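Local coordinates for protein CRISPR-associated endonuclease C2c1 (Alicyclobacillus acidoterrestris, PDB 5U31) that acts as an RNA-guided CRISPR endonuclease, using a guide RNA to recognise target DNA beside a PAM and cutting it with a metal-dependent RuvC nuclease domain, at residues A[467-472]-A[556-561]; A[823-828]-A[837-842]. The protein carries 3 engineered substitutions. One frame throughout, in Å; residues are numbered along the deposited sequence.

Contact 1 of 2, residues A[467-472]-A[556-561]; sequences YGAEQH and LGSEGL
The carboxylate of Glu559 meets two flat groups, the carboxylate of Glu470, turned 42° from it, and the amide of Gln471, turned 38°. Both side chains cross that of Glu559 at about a right angle. This is a junction of two loops, the one between strands 461-464 and 473-483 of the WED-II domain and one from the first RuvC region that makes a single 3-10 turn at Ser558 and Glu559. Gln471 NE2 gives a weak hydrogen bond to Glu559 OE2 at 2.9 Å, and a long amide suits this place because its chain, bent at chi2, can carry an N-H donor to an acid. Ionised, Glu470 and Glu559 would repel, so one of them may hold a proton; at this resolution that cannot be settled. Gly557 suits its place because its phi is positive, and a CB there would also point toward Glu470, close to OE2. Ser558 fits the centre of the contact: it is small enough for its CB to lie 3.8 Å from Gly468 O, and its hydroxyl can accept from the facing backbone. Elsewhere, Gln471 and Ser558 also touch Gln512 of helix 512-515. With Ser558 OG between its own backbone N and carbonyl carbon (chi1 61°), Glu470 N donates to Ser558 OG over 3.0 Å in a nearly straight bond.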
ATOM      1  N   TYR A 467     -19.796  -8.341 -16.116  1.00 43.85           N
ATOM      2  CA  TYR A 467     -21.032  -8.627 -15.394  1.00 38.67           C
ATOM      3  C   TYR A 467     -21.779  -7.361 -15.005  1.00 42.84           C
ATOM      4  O   TYR A 467     -22.994  -7.414 -14.789  1.00 53.49           O
ATOM      5  CB  TYR A 467     -20.743  -9.452 -14.138  1.00 45.08           C
ATOM      6  CG  TYR A 467     -20.279 -10.866 -14.408  1.00 47.31           C
ATOM      7  CD1 TYR A 467     -20.788 -11.593 -15.476  1.00 52.70           C
ATOM      8  CD2 TYR A 467     -19.328 -11.470 -13.597  1.00 41.48           C
ATOM      9  CE1 TYR A 467     -20.363 -12.886 -15.725  1.00 61.87           C
ATOM     10  CE2 TYR A 467     -18.897 -12.759 -13.839  1.00 53.89           C
ATOM     11  CZ  TYR A 467     -19.417 -13.463 -14.903  1.00 63.36           C
ATOM     12  OH  TYR A 467     -18.989 -14.749 -15.142  1.00 62.73           O
ATOM     13  N   GLY A 468     -21.084  -6.231 -14.913  1.00 37.73           N
ATOM     14  CA  GLY A 468     -21.711  -4.989 -14.510  1.00 43.83           C
ATOM     15  C   GLY A 468     -21.905  -4.029 -15.662  1.00 55.80           C
ATOM     16  O   GLY A 468     -21.836  -2.808 -15.485  1.00 64.19           O
ATOM     17  N   ALA A 469     -22.136  -4.575 -16.853  1.00 54.01           N
ATOM     18  CA  ALA A 469     -22.404  -3.771 -18.042  1.00 51.70           C
ATOM     19  C   ALA A 469     -23.362  -4.548 -18.927  1.00 48.81           C
ATOM     20  O   ALA A 469     -23.018  -5.630 -19.412  1.00 55.40           O
ATOM     21  CB  ALA A 469     -21.118  -3.441 -18.801  1.00 54.22           C
ATOM     22  N   GLU A 470     -24.559  -4.002 -19.132  1.00 43.39           N
ATOM     23  CA  GLU A 470     -25.552  -4.716 -19.924  1.00 48.65           C
ATOM     24  C   GLU A 470     -25.101  -4.853 -21.372  1.00 51.61           C
ATOM     25  O   GLU A 470     -25.239  -5.927 -21.969  1.00 59.69           O
ATOM     26  CB  GLU A 470     -26.903  -4.012 -19.825  1.00 58.35           C
ATOM     27  CG  GLU A 470     -27.534  -4.088 -18.436  1.00 63.71           C
ATOM     28  CD  GLU A 470     -28.987  -3.646 -18.436  1.00 99.84           C
ATOM     29  OE1 GLU A 470     -29.689  -3.917 -19.435  1.00112.24           O
ATOM     30  OE2 GLU A 470     -29.426  -3.025 -17.445  1.00110.71           O
ATOM     31  N   GLN A 471     -24.539  -3.791 -21.943  1.00 49.96           N
ATOM     32  CA  GLN A 471     -23.987  -3.816 -23.290  1.00 43.61           C
ATOM     33  C   GLN A 471     -22.477  -4.002 -23.209  1.00 51.86           C
ATOM     34  O   GLN A 471     -21.809  -3.344 -22.405  1.00 57.47           O
ATOM     35  CB  GLN A 471     -24.315  -2.525 -24.046  1.00 55.08           C
ATOM     36  CG  GLN A 471     -25.803  -2.255 -24.249  1.00 70.27           C
ATOM     37  CD  GLN A 471     -26.425  -1.468 -23.107  1.00 89.52           C
ATOM     38  OE1 GLN A 471     -25.742  -1.071 -22.159  1.00 94.66           O
ATOM     39  NE2 GLN A 471     -27.731  -1.237 -23.196  1.00 94.01           N
ATOM     40  N   HIS A 472     -21.945  -4.898 -24.036  1.00 51.77           N
ATOM     41  CA  HIS A 472     -20.508  -5.116 -24.065  1.00 38.84           C
ATOM     42  C   HIS A 472     -19.787  -3.844 -24.495  1.00 38.27           C
ATOM     43  O   HIS A 472     -20.295  -3.057 -25.298  1.00 38.82           O
ATOM     44  CB  HIS A 472     -20.155  -6.257 -25.018  1.00 58.74           C
ATOM     45  CG  HIS A 472     -20.929  -7.511 -24.767  1.00 69.60           C
ATOM     46  ND1 HIS A 472     -20.864  -8.199 -23.576  1.00 79.02           N
ATOM     47  CD2 HIS A 472     -21.782  -8.204 -25.556  1.00 73.23           C
ATOM     48  CE1 HIS A 472     -21.649  -9.259 -23.639  1.00 77.80           C
ATOM     49  NE2 HIS A 472     -22.217  -9.286 -24.831  1.00 78.44           N
ATOM     50  N   LEU A 556     -31.866   0.687 -14.575  1.00 49.33           N
ATOM     51  CA  LEU A 556     -31.004  -0.019 -13.643  1.00 43.10           C
ATOM     52  C   LEU A 556     -29.673  -0.375 -14.289  1.00 49.76           C
ATOM     53  O   LEU A 556     -29.506  -0.337 -15.510  1.00 63.85           O
ATOM     54  CB  LEU A 556     -31.694  -1.289 -13.142  1.00 44.18           C
ATOM     55  CG  LEU A 556     -33.102  -1.079 -12.599  1.00 44.72           C
ATOM     56  CD1 LEU A 556     -33.669  -2.403 -12.159  1.00 45.26           C
ATOM     57  CD2 LEU A 556     -33.085  -0.085 -11.452  1.00 44.36           C
ATOM     58  N   GLY A 557     -28.720  -0.745 -13.439  1.00 44.94           N
ATOM     59  CA  GLY A 557     -27.421  -1.152 -13.918  1.00 46.51           C
ATOM     60  C   GLY A 557     -26.714  -0.035 -14.661  1.00 43.34           C
ATOM     61  O   GLY A 557     -26.930   1.155 -14.418  1.00 40.17           O
ATOM     62  N   SER A 558     -25.857  -0.436 -15.601  1.00 42.41           N
ATOM     63  CA  SER A 558     -25.062   0.500 -16.384  1.00 46.03           C
ATOM     64  C   SER A 558     -25.903   1.410 -17.270  1.00 53.77           C
ATOM     65  O   SER A 558     -25.361   2.376 -17.818  1.00 64.32           O
ATOM     66  CB  SER A 558     -24.065  -0.271 -17.245  1.00 51.10           C
ATOM     67  OG  SER A 558     -24.736  -1.140 -18.140  1.00 64.99           O
ATOM     68  N   GLU A 559     -27.197   1.138 -17.425  1.00 49.80           N
ATOM     69  CA  GLU A 559     -28.043   1.959 -18.282  1.00 52.90           C
ATOM     70  C   GLU A 559     -28.602   3.192 -17.588  1.00 55.58           C
ATOM     71  O   GLU A 559     -29.280   3.991 -18.240  1.00 58.91           O
ATOM     72  CB  GLU A 559     -29.210   1.125 -18.819  1.00 61.51           C
ATOM     73  CG  GLU A 559     -28.782  -0.013 -19.714  1.00 70.22           C
ATOM     74  CD  GLU A 559     -29.944  -0.890 -20.113  1.00 84.49           C
ATOM     75  OE1 GLU A 559     -30.895  -1.018 -19.312  1.00 84.38           O
ATOM     76  OE2 GLU A 559     -29.907  -1.450 -21.228  1.00 90.56           O
ATOM     77  N   GLY A 560     -28.339   3.371 -16.295  1.00 53.41           N
ATOM     78  CA  GLY A 560     -28.908   4.474 -15.547  1.00 55.18           C
ATOM     79  C   GLY A 560     -27.940   5.545 -15.105  1.00 51.30           C
ATOM     80  O   GLY A 560     -28.328   6.418 -14.316  1.00 60.23           O
ATOM     81  N   LEU A 561     -26.694   5.526 -15.580  1.00 49.11           N
ATOM     82  CA  LEU A 561     -25.714   6.513 -15.145  1.00 39.41           C
ATOM     83  C   LEU A 561     -26.030   7.917 -15.638  1.00 45.61           C
ATOM     84  O   LEU A 561     -25.474   8.881 -15.106  1.00 57.77           O
ATOM     85  CB  LEU A 561     -24.321   6.106 -15.617  1.00 38.47           C
ATOM     86  CG  LEU A 561     -23.678   4.946 -14.861  1.00 46.36           C
ATOM     87  CD1 LEU A 561     -22.413   4.495 -15.568  1.00 43.03           C
ATOM     88  CD2 LEU A 561     -23.376   5.355 -13.422  1.00 45.01           C
TER

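Contact 2 of 2, residues A[823-828]-A[837-842]; sequences GYVYAL and VAKYPP. With nucleotides of chain B.
Backbone hydrogen bonds pair Val825 with Val837 in both directions, Val825 N to Val837 O at 3.0 Å and Val837 N to Val825 O at 3.2 Å, the second donor lying above the carbonyl plane. One step on, Tyr824 and Ala838 form a non-hydrogen-bonded antiparallel pair. Gly823 O accepts twice, from Lys839 N at 2.9 Å and from Tyr840 N, which sits on a lone pair in the carbonyl plane. Gly823 ends the preceding helix in a Schellman motif with positive phi (100°), and a CB there would run into Tyr840 O, so glycine fits on both counts.

Apolar contacts fall on two faces. Tyr824 CE1 touches the small Ala838 CB at 3.7 Å. On the other face Val825 CG2 reaches the edge of the Tyr840 ring at CE2 (3.6 Å) and also meets the guanine of G9 of chain B; beta-branched valine suits a strand. Lys839 crosses Val825 obliquely, CD touching Val825 CB, and its own CB covers one face of the Tyr840 ring, offset toward the rim.

Polar contacts reach the RNA. Tyr840 OH donates to OP1 of G9 of chain B, and Tyr826 OH to OP1 of C90 of chain B at 2.7 Å; tyrosine suits both places, its long, rigid ring carrying a hydroxyl donor to a phosphate. Arg617 adds a cation-pi contact to Tyr840. The whole is an antiparallel beta hairpin of RuvC-II that binds the sgRNA through Tyr826 and through Tyr840, just after its second strand.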
ATOM      1  N   GLY A 823     -25.120  -0.945  -9.040  1.00 38.91           N
ATOM      2  CA  GLY A 823     -26.454  -1.436  -8.788  1.00 39.85           C
ATOM      3  C   GLY A 823     -26.671  -2.908  -9.052  1.00 40.20           C
ATOM      4  O   GLY A 823     -27.816  -3.312  -9.285  1.00 41.12           O
ATOM      5  N   TYR A 824     -25.621  -3.719  -9.019  1.00 38.54           N
ATOM      6  CA  TYR A 824     -25.729  -5.146  -9.270  1.00 38.88           C
ATOM      7  C   TYR A 824     -25.591  -5.923  -7.966  1.00 49.27           C
ATOM      8  O   TYR A 824     -24.766  -5.584  -7.112  1.00 54.70           O
ATOM      9  CB  TYR A 824     -24.674  -5.602 -10.281  1.00 38.37           C
ATOM     10  CG  TYR A 824     -24.915  -5.065 -11.671  1.00 38.64           C
ATOM     11  CD1 TYR A 824     -25.576  -5.826 -12.622  1.00 40.29           C
ATOM     12  CD2 TYR A 824     -24.499  -3.788 -12.028  1.00 47.24           C
ATOM     13  CE1 TYR A 824     -25.806  -5.341 -13.896  1.00 39.75           C
ATOM     14  CE2 TYR A 824     -24.727  -3.291 -13.300  1.00 38.50           C
ATOM     15  CZ  TYR A 824     -25.382  -4.074 -14.229  1.00 42.60           C
ATOM     16  OH  TYR A 824     -25.620  -3.599 -15.498  1.00 51.85           O
ATOM     17  N   VAL A 825     -26.408  -6.962  -7.821  1.00 40.21           N
ATOM     18  CA  VAL A 825     -26.411  -7.811  -6.638  1.00 43.60           C
ATOM     19  C   VAL A 825     -26.354  -9.266  -7.081  1.00 55.33           C
ATOM     20  O   VAL A 825     -27.167  -9.700  -7.907  1.00 57.47           O
ATOM     21  CB  VAL A 825     -27.653  -7.560  -5.763  1.00 45.33           C
ATOM     22  CG1 VAL A 825     -27.742  -8.598  -4.659  1.00 58.11           C
ATOM     23  CG2 VAL A 825     -27.607  -6.161  -5.181  1.00 45.07           C
ATOM     24  N   TYR A 826     -25.399 -10.015  -6.536  1.00 51.84           N
ATOM     25  CA  TYR A 826     -25.288 -11.444  -6.808  1.00 45.16           C
ATOM     26  C   TYR A 826     -26.359 -12.172  -6.002  1.00 47.25           C
ATOM     27  O   TYR A 826     -26.281 -12.245  -4.772  1.00 56.31           O
ATOM     28  CB  TYR A 826     -23.887 -11.940  -6.458  1.00 39.95           C
ATOM     29  CG  TYR A 826     -23.562 -13.319  -6.989  1.00 51.05           C
ATOM     30  CD1 TYR A 826     -23.057 -13.489  -8.272  1.00 40.13           C
ATOM     31  CD2 TYR A 826     -23.755 -14.449  -6.206  1.00 53.01           C
ATOM     32  CE1 TYR A 826     -22.758 -14.747  -8.759  1.00 41.19           C
ATOM     33  CE2 TYR A 826     -23.457 -15.709  -6.685  1.00 41.23           C
ATOM     34  CZ  TYR A 826     -22.960 -15.851  -7.960  1.00 45.72           C
ATOM     35  OH  TYR A 826     -22.663 -17.105  -8.440  1.00 51.89           O
ATOM     36  N   ALA A 827     -27.366 -12.704  -6.691  1.00 57.82           N
ATOM     37  CA  ALA A 827     -28.518 -13.318  -6.047  1.00 60.20           C
ATOM     38  C   ALA A 827     -28.662 -14.772  -6.473  1.00 63.73           C
ATOM     39  O   ALA A 827     -28.391 -15.132  -7.623  1.00 62.61           O
ATOM     40  CB  ALA A 827     -29.810 -12.562  -6.372  1.00 71.59           C
ATOM     41  N   LEU A 828     -29.118 -15.596  -5.536  1.00 79.99           N
ATOM     42  CA  LEU A 828     -29.281 -17.024  -5.757  1.00 90.90           C
ATOM     43  C   LEU A 828     -30.699 -17.344  -6.212  1.00100.93           C
ATOM     44  O   LEU A 828     -31.658 -16.646  -5.869  1.00103.24           O
ATOM     45  CB  LEU A 828     -28.964 -17.810  -4.484  1.00 89.40           C
ATOM     46  CG  LEU A 828     -27.505 -18.157  -4.173  1.00 90.54           C
ATOM     47  CD1 LEU A 828     -26.639 -16.912  -4.051  1.00 82.72           C
ATOM     48  CD2 LEU A 828     -27.434 -18.985  -2.899  1.00 98.03           C
ATOM     49  N   VAL A 837     -27.565  -9.555 -11.108  1.00 52.91           N
ATOM     50  CA  VAL A 837     -28.802  -8.933 -11.554  1.00 43.57           C
ATOM     51  C   VAL A 837     -28.691  -7.440 -11.296  1.00 46.72           C
ATOM     52  O   VAL A 837     -28.073  -7.009 -10.319  1.00 54.68           O
ATOM     53  CB  VAL A 837     -30.032  -9.522 -10.827  1.00 46.54           C
ATOM     54  CG1 VAL A 837     -31.319  -9.039 -11.469  1.00 61.02           C
ATOM     55  CG2 VAL A 837     -29.970 -11.040 -10.814  1.00 45.08           C
ATOM     56  N   ALA A 838     -29.286  -6.644 -12.179  1.00 42.33           N
ATOM     57  CA  ALA A 838     -29.342  -5.196 -11.983  1.00 44.62           C
ATOM     58  C   ALA A 838     -30.576  -4.879 -11.145  1.00 45.81           C
ATOM     59  O   ALA A 838     -31.698  -4.860 -11.655  1.00 49.03           O
ATOM     60  CB  ALA A 838     -29.364  -4.469 -13.322  1.00 42.20           C
ATOM     61  N   LYS A 839     -30.370  -4.621  -9.851  1.00 50.21           N
ATOM     62  CA  LYS A 839     -31.464  -4.376  -8.917  1.00 46.25           C
ATOM     63  C   LYS A 839     -31.711  -2.903  -8.623  1.00 42.95           C
ATOM     64  O   LYS A 839     -32.851  -2.532  -8.328  1.00 55.53           O
ATOM     65  CB  LYS A 839     -31.210  -5.105  -7.591  1.00 42.76           C
ATOM     66  CG  LYS A 839     -31.759  -6.525  -7.555  1.00 68.06           C
ATOM     67  CD  LYS A 839     -31.211  -7.335  -6.381  1.00 80.88           C
ATOM     68  CE  LYS A 839     -31.665  -6.788  -5.033  1.00 83.57           C
ATOM     69  NZ  LYS A 839     -31.053  -7.531  -3.886  1.00 71.55           N
ATOM     70  N   TYR A 840     -30.696  -2.055  -8.689  1.00 45.35           N
ATOM     71  CA  TYR A 840     -30.827  -0.670  -8.269  1.00 47.17           C
ATOM     72  C   TYR A 840     -30.302   0.276  -9.337  1.00 50.23           C
ATOM     73  O   TYR A 840     -29.509  -0.122 -10.198  1.00 49.82           O
ATOM     74  CB  TYR A 840     -30.071  -0.420  -6.956  1.00 41.18           C
ATOM     75  CG  TYR A 840     -30.380  -1.402  -5.850  1.00 41.39           C
ATOM     76  CD1 TYR A 840     -31.532  -1.283  -5.091  1.00 42.20           C
ATOM     77  CD2 TYR A 840     -29.503  -2.437  -5.552  1.00 40.81           C
ATOM     78  CE1 TYR A 840     -31.808  -2.173  -4.074  1.00 42.43           C
ATOM     79  CE2 TYR A 840     -29.772  -3.330  -4.538  1.00 41.06           C
ATOM     80  CZ  TYR A 840     -30.925  -3.193  -3.803  1.00 41.87           C
ATOM     81  OH  TYR A 840     -31.200  -4.082  -2.790  1.00 52.73           O
ATOM     82  N   PRO A 841     -30.742   1.534  -9.318  1.00 41.93           N
ATOM     83  CA  PRO A 841     -30.081   2.547 -10.133  1.00 41.53           C
ATOM     84  C   PRO A 841     -28.654   2.755  -9.668  1.00 45.88           C
ATOM     85  O   PRO A 841     -28.352   2.651  -8.465  1.00 58.20           O
ATOM     86  CB  PRO A 841     -30.937   3.799  -9.898  1.00 42.20           C
ATOM     87  CG  PRO A 841     -32.272   3.270  -9.521  1.00 43.21           C
ATOM     88  CD  PRO A 841     -31.991   2.035  -8.723  1.00 42.84           C
ATOM     89  N   PRO A 842     -27.745   3.069 -10.584  1.00 39.82           N
ATOM     90  CA  PRO A 842     -26.331   3.161 -10.216  1.00 43.23           C
ATOM     91  C   PRO A 842     -25.997   4.475  -9.527  1.00 48.05           C
ATOM     92  O   PRO A 842     -26.748   5.454  -9.571  1.00 47.24           O
ATOM     93  CB  PRO A 842     -25.614   3.055 -11.564  1.00 38.42           C
ATOM     94  CG  PRO A 842     -26.559   3.704 -12.505  1.00 39.29           C
ATOM     95  CD  PRO A 842     -27.956   3.358 -12.013  1.00 40.23           C
TER
ATOM     96  P     G B   9     -33.973  -4.089  -0.585  1.00 51.20           P
ATOM     97  OP1   G B   9     -33.617  -3.876  -2.009  1.00 43.98           O
ATOM     98  OP2   G B   9     -35.366  -3.857  -0.123  1.00 46.72           O
ATOM     99  O5'   G B   9     -33.576  -5.582  -0.200  1.00 44.21           O
ATOM    100  C5'   G B   9     -32.341  -6.154  -0.622  1.00 43.38           C
ATOM    101  C4'   G B   9     -32.083  -7.457   0.093  1.00 43.49           C
ATOM    102  O4'   G B   9     -30.960  -8.154  -0.517  1.00 42.82           O
ATOM    103  C3'   G B   9     -31.757  -7.334   1.583  1.00 44.62           C
ATOM    104  O3'   G B   9     -32.407  -8.377   2.299  1.00 44.04           O
ATOM    105  C2'   G B   9     -30.247  -7.555   1.624  1.00 43.14           C
ATOM    106  O2'   G B   9     -29.758  -8.061   2.846  1.00 45.06           O
ATOM    107  C1'   G B   9     -30.057  -8.552   0.490  1.00 42.30           C
ATOM    108  N9    G B   9     -28.701  -8.577  -0.057  1.00 44.18           N
ATOM    109  C8    G B   9     -27.847  -9.653  -0.037  1.00 44.23           C
ATOM    110  N7    G B   9     -26.688  -9.395  -0.573  1.00 46.11           N
ATOM    111  C5    G B   9     -26.782  -8.065  -0.961  1.00 44.20           C
ATOM    112  C6    G B   9     -25.831  -7.235  -1.601  1.00 39.06           C
ATOM    113  O6    G B   9     -24.683  -7.516  -1.962  1.00 56.25           O
ATOM    114  N1    G B   9     -26.328  -5.958  -1.817  1.00 39.09           N
ATOM    115  C2    G B   9     -27.578  -5.524  -1.463  1.00 39.83           C
ATOM    116  N2    G B   9     -27.848  -4.245  -1.766  1.00 39.77           N
ATOM    117  N3    G B   9     -28.481  -6.286  -0.865  1.00 48.63           N
ATOM    118  C4    G B   9     -28.017  -7.537  -0.646  1.00 45.99           C
ATOM    119  P     C B  90     -19.810 -18.197 -10.145  1.00 51.53           P
ATOM    120  OP1   C B  90     -20.918 -17.270 -10.496  1.00 67.10           O
ATOM    121  OP2   C B  90     -19.125 -19.006 -11.186  1.00 44.36           O
ATOM    122  O5'   C B  90     -18.712 -17.344  -9.373  1.00 57.39           O
ATOM    123  C5'   C B  90     -19.062 -16.613  -8.207  1.00 44.61           C
ATOM    124  C4'   C B  90     -17.845 -16.063  -7.514  1.00 39.40           C
ATOM    125  O4'   C B  90     -16.963 -17.143  -7.115  1.00 47.50           O
ATOM    126  C3'   C B  90     -16.962 -15.165  -8.357  1.00 39.59           C
ATOM    127  O3'   C B  90     -17.462 -13.849  -8.453  1.00 45.52           O
ATOM    128  C2'   C B  90     -15.624 -15.256  -7.643  1.00 36.91           C
ATOM    129  O2'   C B  90     -15.639 -14.454  -6.473  1.00 36.74           O
ATOM    130  C1'   C B  90     -15.617 -16.726  -7.221  1.00 39.30           C
ATOM    131  N1    C B  90     -14.940 -17.583  -8.222  1.00 46.93           N
ATOM    132  C2    C B  90     -13.542 -17.585  -8.290  1.00 36.23           C
ATOM    133  O2    C B  90     -12.900 -16.866  -7.510  1.00 35.61           O
ATOM    134  N3    C B  90     -12.921 -18.368  -9.200  1.00 36.37           N
ATOM    135  C4    C B  90     -13.637 -19.130 -10.023  1.00 38.29           C
ATOM    136  N4    C B  90     -12.983 -19.885 -10.905  1.00 39.18           N
ATOM    137  C5    C B  90     -15.060 -19.152  -9.977  1.00 44.67           C
ATOM    138  C6    C B  90     -15.666 -18.373  -9.071  1.00 37.63           C
TER

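How the contacts relate
Contact 1 comes first along the chain and closes before contact 2 opens, yet their centres lie only 10 Å apart. They touch directly: Tyr824 OH probably hydrogen-bonds Ser558 N (3.2 Å), while Leu556 packs on Ala838 and Pro841, and Gly557 on Pro842. Contact 1 joins WED-II to RuvC-I, whereas contact 2 lies wholly within RuvC-II, in the hairpin that follows helix 796-822. Segments 556-561 and 837-842 lead on to strands 566-572 and 845-850, parallel neighbours in the mixed RuvC sheet, which carry engineered alanines, Ala571 and Ala849, at positions assigned to the RuvC active site. Together the contacts connect the WED-II loop, the RuvC core and the RNA-binding hairpin.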